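Local structure of polysialic acid O-acetyltransferase (Escherichia coli, 3JQY) at the interface of chains A and B. The protein catalyses the transfer of acetyl groups from acetyl-CoA to the 7- and 9-hydroxyls of capsular polysialic acid, with high specificity for long polymers. Residues are numbered along the deposited sequence; one frame, centred on the assembly and turned at random. Chains: chain A/B, Polysialic acid O-acetyltransferase.

Contact 1: the interface of chains A and B. Residues chain A 148-152, 155-157; chain B 217-221, 227-229, 235.
The phenyl ring of A:Phe150 is met at its edge, in plane, by the backbone of the poorly ordered B:Glu227, whose carbonyl carbon C lies 3.5 Å from ring atom CE1. The ring's CE2 side is touched by the methyl of B:Ala221 (CE2 to CB 3.7 Å), and B:Ile229 runs past the root of the side chain in the opposite direction, its CG1 3.6 Å from A:Phe150 CB. With CG anti to the carbonyl carbon (chi1 -49°), the ring is thus held between the B:Ala221 end of one segment and residues 227-229 of another. The guanidinium of A:Arg157 has A:Pro148 CA over one face, towards the rim.

At the root of the ring, strand 149-151 of chain A pairs antiparallel with strand 218-220 of chain B, an intersubunit sheet of the homotrimer. The chain A segment directly follows residues 145-147, which probably bind acetyl-CoA, so the pairing may help to fix that stretch. A:Phe150 N donates to B:Ile219 O at 2.7 Å, almost straight (174° at H) and nearly along the C=O axis, while its O accepts B:Ile219 N in the carbonyl plane. The ladder continues from B:Ala221 N to A:Pro148 O. At its other end A:Ile152 N reaches B:Asn217 O from above the carbonyl plane. There CG1 of A:Ile152 takes the crowded position between N and carbonyl carbon (chi1 59°); with the chain then extended, CD1 comes to 3.6 Å from B:Asn217 CA.

A second antiparallel pairing joins the poorly ordered A:Lys156 to B:Leu228, flanked by bonds from B:Ile229 N to A:Lys155 O and from A:Arg157 N to B:Glu227 O. The bent A:Lys155 chain folds back within chain A, NZ donating to A:Ile152 O at 3.0 Å.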
loop_
_atom_site.group_PDB
_atom_site.type_symbol
_atom_site.label_atom_id
_atom_site.label_comp_id
_atom_site.label_asym_id
_atom_site.label_seq_id
_atom_site.Cartn_x
_atom_site.Cartn_y
_atom_site.Cartn_z
ATOM N N PRO A 148 22.715 -3.552 3.417
ATOM C CA PRO A 148 23.143 -4.422 4.518
ATOM C C PRO A 148 22.755 -3.894 5.893
ATOM O O PRO A 148 22.735 -2.682 6.118
ATOM C CB PRO A 148 24.665 -4.441 4.378
ATOM C CG PRO A 148 25.007 -3.157 3.694
ATOM C CD PRO A 148 23.828 -2.780 2.836
ATOM N N ILE A 149 22.452 -4.819 6.800
ATOM C CA ILE A 149 22.244 -4.504 8.207
ATOM C C ILE A 149 23.255 -5.322 9.003
ATOM O O ILE A 149 23.482 -6.500 8.703
ATOM C CB ILE A 149 20.811 -4.849 8.649
ATOM C CG1 ILE A 149 19.803 -3.984 7.880
ATOM C CG2 ILE A 149 20.645 -4.680 10.163
ATOM C CD1 ILE A 149 18.347 -4.349 8.127
ATOM N N PHE A 150 23.862 -4.693 10.008
ATOM C CA PHE A 150 24.907 -5.327 10.812
ATOM C C PHE A 150 24.519 -5.412 12.280
ATOM O O PHE A 150 23.752 -4.586 12.786
ATOM C CB PHE A 150 26.213 -4.530 10.712
ATOM C CG PHE A 150 26.616 -4.204 9.312
ATOM C CD1 PHE A 150 27.507 -5.018 8.631
ATOM C CD2 PHE A 150 26.103 -3.087 8.665
ATOM C CE1 PHE A 150 27.878 -4.729 7.330
ATOM C CE2 PHE A 150 26.473 -2.796 7.357
ATOM C CZ PHE A 150 27.366 -3.616 6.697
ATOM N N ASP A 151 25.062 -6.409 12.971
ATOM C CA ASP A 151 24.983 -6.456 14.425
ATOM C C ASP A 151 26.040 -5.509 14.997
ATOM O O ASP A 151 27.193 -5.526 14.559
ATOM C CB ASP A 151 25.219 -7.886 14.915
ATOM C CG ASP A 151 25.207 -7.996 16.424
ATOM O OD1 ASP A 151 24.147 -8.338 16.984
ATOM O OD2 ASP A 151 26.256 -7.732 17.048
ATOM N N ILE A 152 25.656 -4.674 15.961
ATOM C CA ILE A 152 26.561 -3.627 16.443
ATOM C C ILE A 152 27.716 -4.178 17.275
ATOM O O ILE A 152 28.743 -3.516 17.450
ATOM C CB ILE A 152 25.825 -2.539 17.255
ATOM C CG1 ILE A 152 25.123 -3.143 18.471
ATOM C CG2 ILE A 152 24.831 -1.788 16.373
ATOM C CD1 ILE A 152 24.419 -2.110 19.329
ATOM N N LYS A 155 29.708 -6.643 14.480
ATOM C CA LYS A 155 30.094 -5.767 13.372
ATOM C C LYS A 155 29.879 -6.449 12.017
ATOM O O LYS A 155 30.194 -5.890 10.966
ATOM C CB LYS A 155 31.548 -5.317 13.520
ATOM C CG LYS A 155 31.947 -4.952 14.947
ATOM C CD LYS A 155 31.594 -3.518 15.295
ATOM C CE LYS A 155 32.328 -3.048 16.559
ATOM N NZ LYS A 155 31.706 -3.507 17.849
ATOM N N LYS A 156 29.328 -7.657 12.058
ATOM C CA LYS A 156 29.100 -8.441 10.850
ATOM C C LYS A 156 27.682 -8.287 10.315
ATOM O O LYS A 156 26.736 -8.087 11.072
ATOM C CB LYS A 156 29.374 -9.918 11.117
ATOM C CG LYS A 156 30.838 -10.239 11.378
ATOM C CD LYS A 156 31.035 -11.729 11.599
ATOM C CE LYS A 156 30.153 -12.236 12.728
ATOM N NZ LYS A 156 30.224 -13.719 12.875
ATOM N N ARG A 157 27.549 -8.395 9.000
ATOM C CA ARG A 157 26.243 -8.345 8.360
ATOM C C ARG A 157 25.360 -9.510 8.808
ATOM O O ARG A 157 25.830 -10.641 8.951
ATOM C CB ARG A 157 26.399 -8.334 6.840
ATOM C CG ARG A 157 25.081 -8.432 6.113
ATOM C CD ARG A 157 25.213 -8.147 4.624
ATOM N NE ARG A 157 23.881 -8.082 4.034
ATOM C CZ ARG A 157 23.624 -7.982 2.736
ATOM N NH1 ARG A 157 24.613 -7.939 1.855
ATOM N NH2 ARG A 157 22.367 -7.932 2.320
ATOM N N ASN B 217 19.996 -3.886 18.589
ATOM C CA ASN B 217 21.446 -3.886 18.448
ATOM C C ASN B 217 21.892 -3.987 16.997
ATOM O O ASN B 217 22.805 -4.743 16.681
ATOM C CB ASN B 217 22.054 -5.040 19.246
ATOM C CG ASN B 217 21.728 -4.964 20.728
ATOM O OD1 ASN B 217 21.421 -5.974 21.364
ATOM N ND2 ASN B 217 21.787 -3.763 21.280
ATOM N N ILE B 218 21.254 -3.221 16.115
ATOM C CA ILE B 218 21.638 -3.227 14.706
ATOM C C ILE B 218 21.945 -1.832 14.174
ATOM O O ILE B 218 21.620 -0.824 14.804
ATOM C CB ILE B 218 20.542 -3.871 13.814
ATOM C CG1 ILE B 218 19.226 -3.090 13.915
ATOM C CG2 ILE B 218 20.318 -5.312 14.209
ATOM C CD1 ILE B 218 19.093 -1.961 12.920
ATOM N N ILE B 219 22.573 -1.798 13.004
ATOM C CA ILE B 219 22.833 -0.567 12.270
ATOM C C ILE B 219 22.928 -0.943 10.790
ATOM O O ILE B 219 23.265 -2.079 10.460
ATOM C CB ILE B 219 24.128 0.124 12.751
ATOM C CG1 ILE B 219 24.153 1.590 12.311
ATOM C CG2 ILE B 219 25.371 -0.623 12.256
ATOM C CD1 ILE B 219 25.230 2.420 12.998
ATOM N N TRP B 220 22.618 0.002 9.907
ATOM C CA TRP B 220 22.569 -0.261 8.464
ATOM C C TRP B 220 23.648 0.523 7.729
ATOM O O TRP B 220 24.260 1.426 8.295
ATOM C CB TRP B 220 21.198 0.149 7.914
ATOM C CG TRP B 220 20.953 1.620 8.106
ATOM C CD1 TRP B 220 20.549 2.238 9.254
ATOM C CD2 TRP B 220 21.146 2.659 7.136
ATOM N NE1 TRP B 220 20.463 3.598 9.057
ATOM C CE2 TRP B 220 20.826 3.883 7.765
ATOM C CE3 TRP B 220 21.540 2.671 5.791
ATOM C CZ2 TRP B 220 20.887 5.109 7.095
ATOM C CZ3 TRP B 220 21.611 3.898 5.127
ATOM C CH2 TRP B 220 21.287 5.094 5.781
ATOM N N ALA B 221 23.874 0.178 6.464
ATOM C CA ALA B 221 24.741 0.972 5.601
ATOM C C ALA B 221 24.164 1.037 4.194
ATOM O O ALA B 221 23.358 0.191 3.800
ATOM C CB ALA B 221 26.157 0.397 5.576
ATOM N N GLU B 227 30.449 -5.854 4.054
ATOM C CA GLU B 227 30.183 -7.072 4.816
ATOM C C GLU B 227 30.474 -6.856 6.300
ATOM O O GLU B 227 30.011 -7.615 7.157
ATOM C CB GLU B 227 31.004 -8.243 4.272
ATOM C CG GLU B 227 30.840 -8.460 2.774
ATOM C CD GLU B 227 31.188 -9.874 2.338
ATOM O OE1 GLU B 227 30.828 -10.250 1.202
ATOM O OE2 GLU B 227 31.813 -10.609 3.133
ATOM N N LEU B 228 31.247 -5.814 6.590
ATOM C CA LEU B 228 31.534 -5.412 7.961
ATOM C C LEU B 228 31.196 -3.943 8.112
ATOM O O LEU B 228 31.234 -3.195 7.139
ATOM C CB LEU B 228 33.011 -5.614 8.291
ATOM C CG LEU B 228 33.571 -7.035 8.260
ATOM C CD1 LEU B 228 35.091 -6.999 8.377
ATOM C CD2 LEU B 228 32.957 -7.875 9.367
ATOM N N ILE B 229 30.871 -3.527 9.332
ATOM C CA ILE B 229 30.631 -2.115 9.594
ATOM C C ILE B 229 31.787 -1.245 9.085
ATOM O O ILE B 229 31.564 -0.172 8.518
ATOM C CB ILE B 229 30.389 -1.859 11.092
ATOM C CG1 ILE B 229 29.011 -2.397 11.494
ATOM C CG2 ILE B 229 30.512 -0.376 11.405
ATOM C CD1 ILE B 229 28.682 -2.236 12.958
ATOM N N CYS B 235 28.662 4.485 8.067
ATOM C CA CYS B 235 28.238 3.479 9.030
ATOM C C CYS B 235 29.221 3.417 10.197
ATOM O O CYS B 235 28.823 3.441 11.361
ATOM C CB CYS B 235 28.143 2.110 8.352
ATOM S SG CYS B 235 27.466 0.822 9.401
#

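Contact 2: the interface of chains A and B. Residues chain A 140, 142, 177, 179, 195, 209; chain B 192-193, 208.
Short strands of the left-handed beta-helix, the fold of the hexapeptide-repeat transferases, present a row of side chains on chain A to a loop of chain B carrying B:Tyr192 and B:Gly193. A:Ile140, A:Ser177 and A:Ile195 come from strands 139-142, 176-178 and 195-196. B:Tyr192 is the main protruding group and buries 95 Å² against chain A. Its CG stands anti to the backbone N (chi1 171°), which projects the phenol towards this row.

A:Ile195 meets the ring at its edge, in plane, its methyl CD1 lying 3.7 Å from B:Tyr192 CD2. Three other groups lie off one and the same side of the ring plane, outside the rim. The A:Met179 side chain, bent at chi2, crosses B:Tyr192 at about a right angle and sets CE 3.8 Å from B:Tyr192 CD2. A:Ser177 OG comes to 3.5 Å from B:Tyr192 CE2. A:Arg142 NH2 lies beyond the CD1-CE1 rim, 3.9 Å from B:Tyr192 CD1, with the guanidinium and ring planes inclined by 32°. At the far end A:Ile140 CD1 faces the phenol oxygen tip to tip.

The hydroxyl is tied to chain A through water 2, which lies 2.7 Å from B:Tyr192 OH and 2.6 Å from A:Ser177 OG and so supplies the polar link between them.

Water 1 gathers the backbone of chain B around A:Asn209. Water 1 is 2.8 Å from B:Tyr192 O and also bonds to B:Gly208 N, while both amide atoms of A:Asn209, OD1 and ND2, lie within hydrogen-bonding range of it. A:Asn209 ND2 additionally makes a weak, bent bond to B:Gly193 O at 3.2 Å (120° at H).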
loop_
_atom_site.group_PDB
_atom_site.type_symbol
_atom_site.label_atom_id
_atom_site.label_comp_id
_atom_site.label_asym_id
_atom_site.label_seq_id
_atom_site.Cartn_x
_atom_site.Cartn_y
_atom_site.Cartn_z
ATOM N N ILE A 140 5.173 -8.984 -4.623
ATOM C CA ILE A 140 6.617 -8.798 -4.564
ATOM C C ILE A 140 7.270 -9.953 -3.825
ATOM O O ILE A 140 6.903 -10.260 -2.689
ATOM C CB ILE A 140 6.984 -7.497 -3.822
ATOM C CG1 ILE A 140 6.367 -6.292 -4.527
ATOM C CG2 ILE A 140 8.503 -7.357 -3.710
ATOM C CD1 ILE A 140 6.438 -5.008 -3.707
ATOM N N ARG A 142 10.622 -10.631 -2.364
ATOM C CA ARG A 142 11.823 -9.894 -1.992
ATOM C C ARG A 142 12.819 -10.778 -1.242
ATOM O O ARG A 142 12.784 -10.854 -0.010
ATOM C CB ARG A 142 11.446 -8.677 -1.142
ATOM C CG ARG A 142 12.572 -7.667 -0.998
ATOM C CD ARG A 142 12.158 -6.479 -0.144
ATOM N NE ARG A 142 11.039 -5.738 -0.733
ATOM C CZ ARG A 142 11.162 -4.831 -1.701
ATOM N NH1 ARG A 142 12.361 -4.545 -2.206
ATOM N NH2 ARG A 142 10.086 -4.203 -2.167
ATOM N N SER A 177 3.589 -8.976 -0.188
ATOM C CA SER A 177 5.036 -9.175 -0.272
ATOM C C SER A 177 5.411 -10.451 0.461
ATOM O O SER A 177 4.971 -10.683 1.589
ATOM C CB SER A 177 5.817 -8.010 0.348
ATOM O OG SER A 177 5.820 -6.878 -0.502
ATOM N N MET A 179 8.726 -12.139 1.934
ATOM C CA MET A 179 10.051 -11.663 2.292
ATOM C C MET A 179 11.051 -12.811 2.274
ATOM O O MET A 179 10.691 -13.960 2.009
ATOM C CB MET A 179 10.033 -10.976 3.666
ATOM C CG MET A 179 9.176 -9.706 3.738
ATOM S SD MET A 179 9.455 -8.587 2.356
ATOM C CE MET A 179 8.975 -6.999 3.039
ATOM N N ILE A 195 2.046 -9.263 4.413
ATOM C CA ILE A 195 3.498 -9.330 4.300
ATOM C C ILE A 195 3.948 -10.588 5.038
ATOM O O ILE A 195 3.788 -10.701 6.257
ATOM C CB ILE A 195 4.194 -8.088 4.855
ATOM C CG1 ILE A 195 3.750 -6.849 4.069
ATOM C CG2 ILE A 195 5.701 -8.274 4.791
ATOM C CD1 ILE A 195 4.498 -5.569 4.436
ATOM N N ASN A 209 0.020 -8.385 8.427
ATOM C CA ASN A 209 1.344 -7.790 8.336
ATOM C C ASN A 209 1.887 -7.539 9.732
ATOM O O ASN A 209 1.539 -6.543 10.353
ATOM C CB ASN A 209 1.292 -6.465 7.571
ATOM C CG ASN A 209 2.640 -5.745 7.576
ATOM O OD1 ASN A 209 3.665 -6.345 7.908
ATOM N ND2 ASN A 209 2.639 -4.464 7.224
ATOM N N TYR B 192 9.993 -2.257 5.043
ATOM C CA TYR B 192 8.981 -2.117 3.999
ATOM C C TYR B 192 7.585 -2.348 4.550
ATOM O O TYR B 192 7.364 -3.304 5.302
ATOM C CB TYR B 192 9.215 -3.149 2.883
ATOM C CG TYR B 192 8.068 -3.177 1.899
ATOM C CD1 TYR B 192 8.121 -2.446 0.720
ATOM C CD2 TYR B 192 6.911 -3.893 2.176
ATOM C CE1 TYR B 192 7.058 -2.442 -0.170
ATOM C CE2 TYR B 192 5.844 -3.894 1.297
ATOM C CZ TYR B 192 5.922 -3.164 0.131
ATOM O OH TYR B 192 4.859 -3.169 -0.742
ATOM N N GLY B 193 6.644 -1.484 4.173
ATOM C CA GLY B 193 5.235 -1.735 4.430
ATOM C C GLY B 193 4.770 -1.382 5.833
ATOM O O GLY B 193 3.600 -1.568 6.170
ATOM N N GLY B 208 5.962 -3.973 10.491
ATOM C CA GLY B 208 4.607 -4.415 10.766
ATOM C C GLY B 208 3.575 -3.305 10.686
ATOM O O GLY B 208 3.912 -2.128 10.526
HETATM O O HOH W 1 5.750 -4.021 7.495
HETATM O O HOH W 2 3.571 -5.570 -0.725
#

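Contact 1 and contact 2 lie about 21 Å apart, measured between the centres of their C-alpha atoms, and share no residue. Both belong to the same A-B interface, which is not an exact two-fold, as expected between neighbouring subunits of a trimer. Contact 1 is antiparallel backbone pairing of a chain A segment with two chain B segments, whereas contact 2 is side-chain packing and water bridging along the beta-helix. On chain A, strands 139-142 and 149-151 are consecutive; the stretch between them holds residues 145-147, the likely acetyl-CoA site, so both contacts probably help to fix subunit placement around it, at each interface of the trimer.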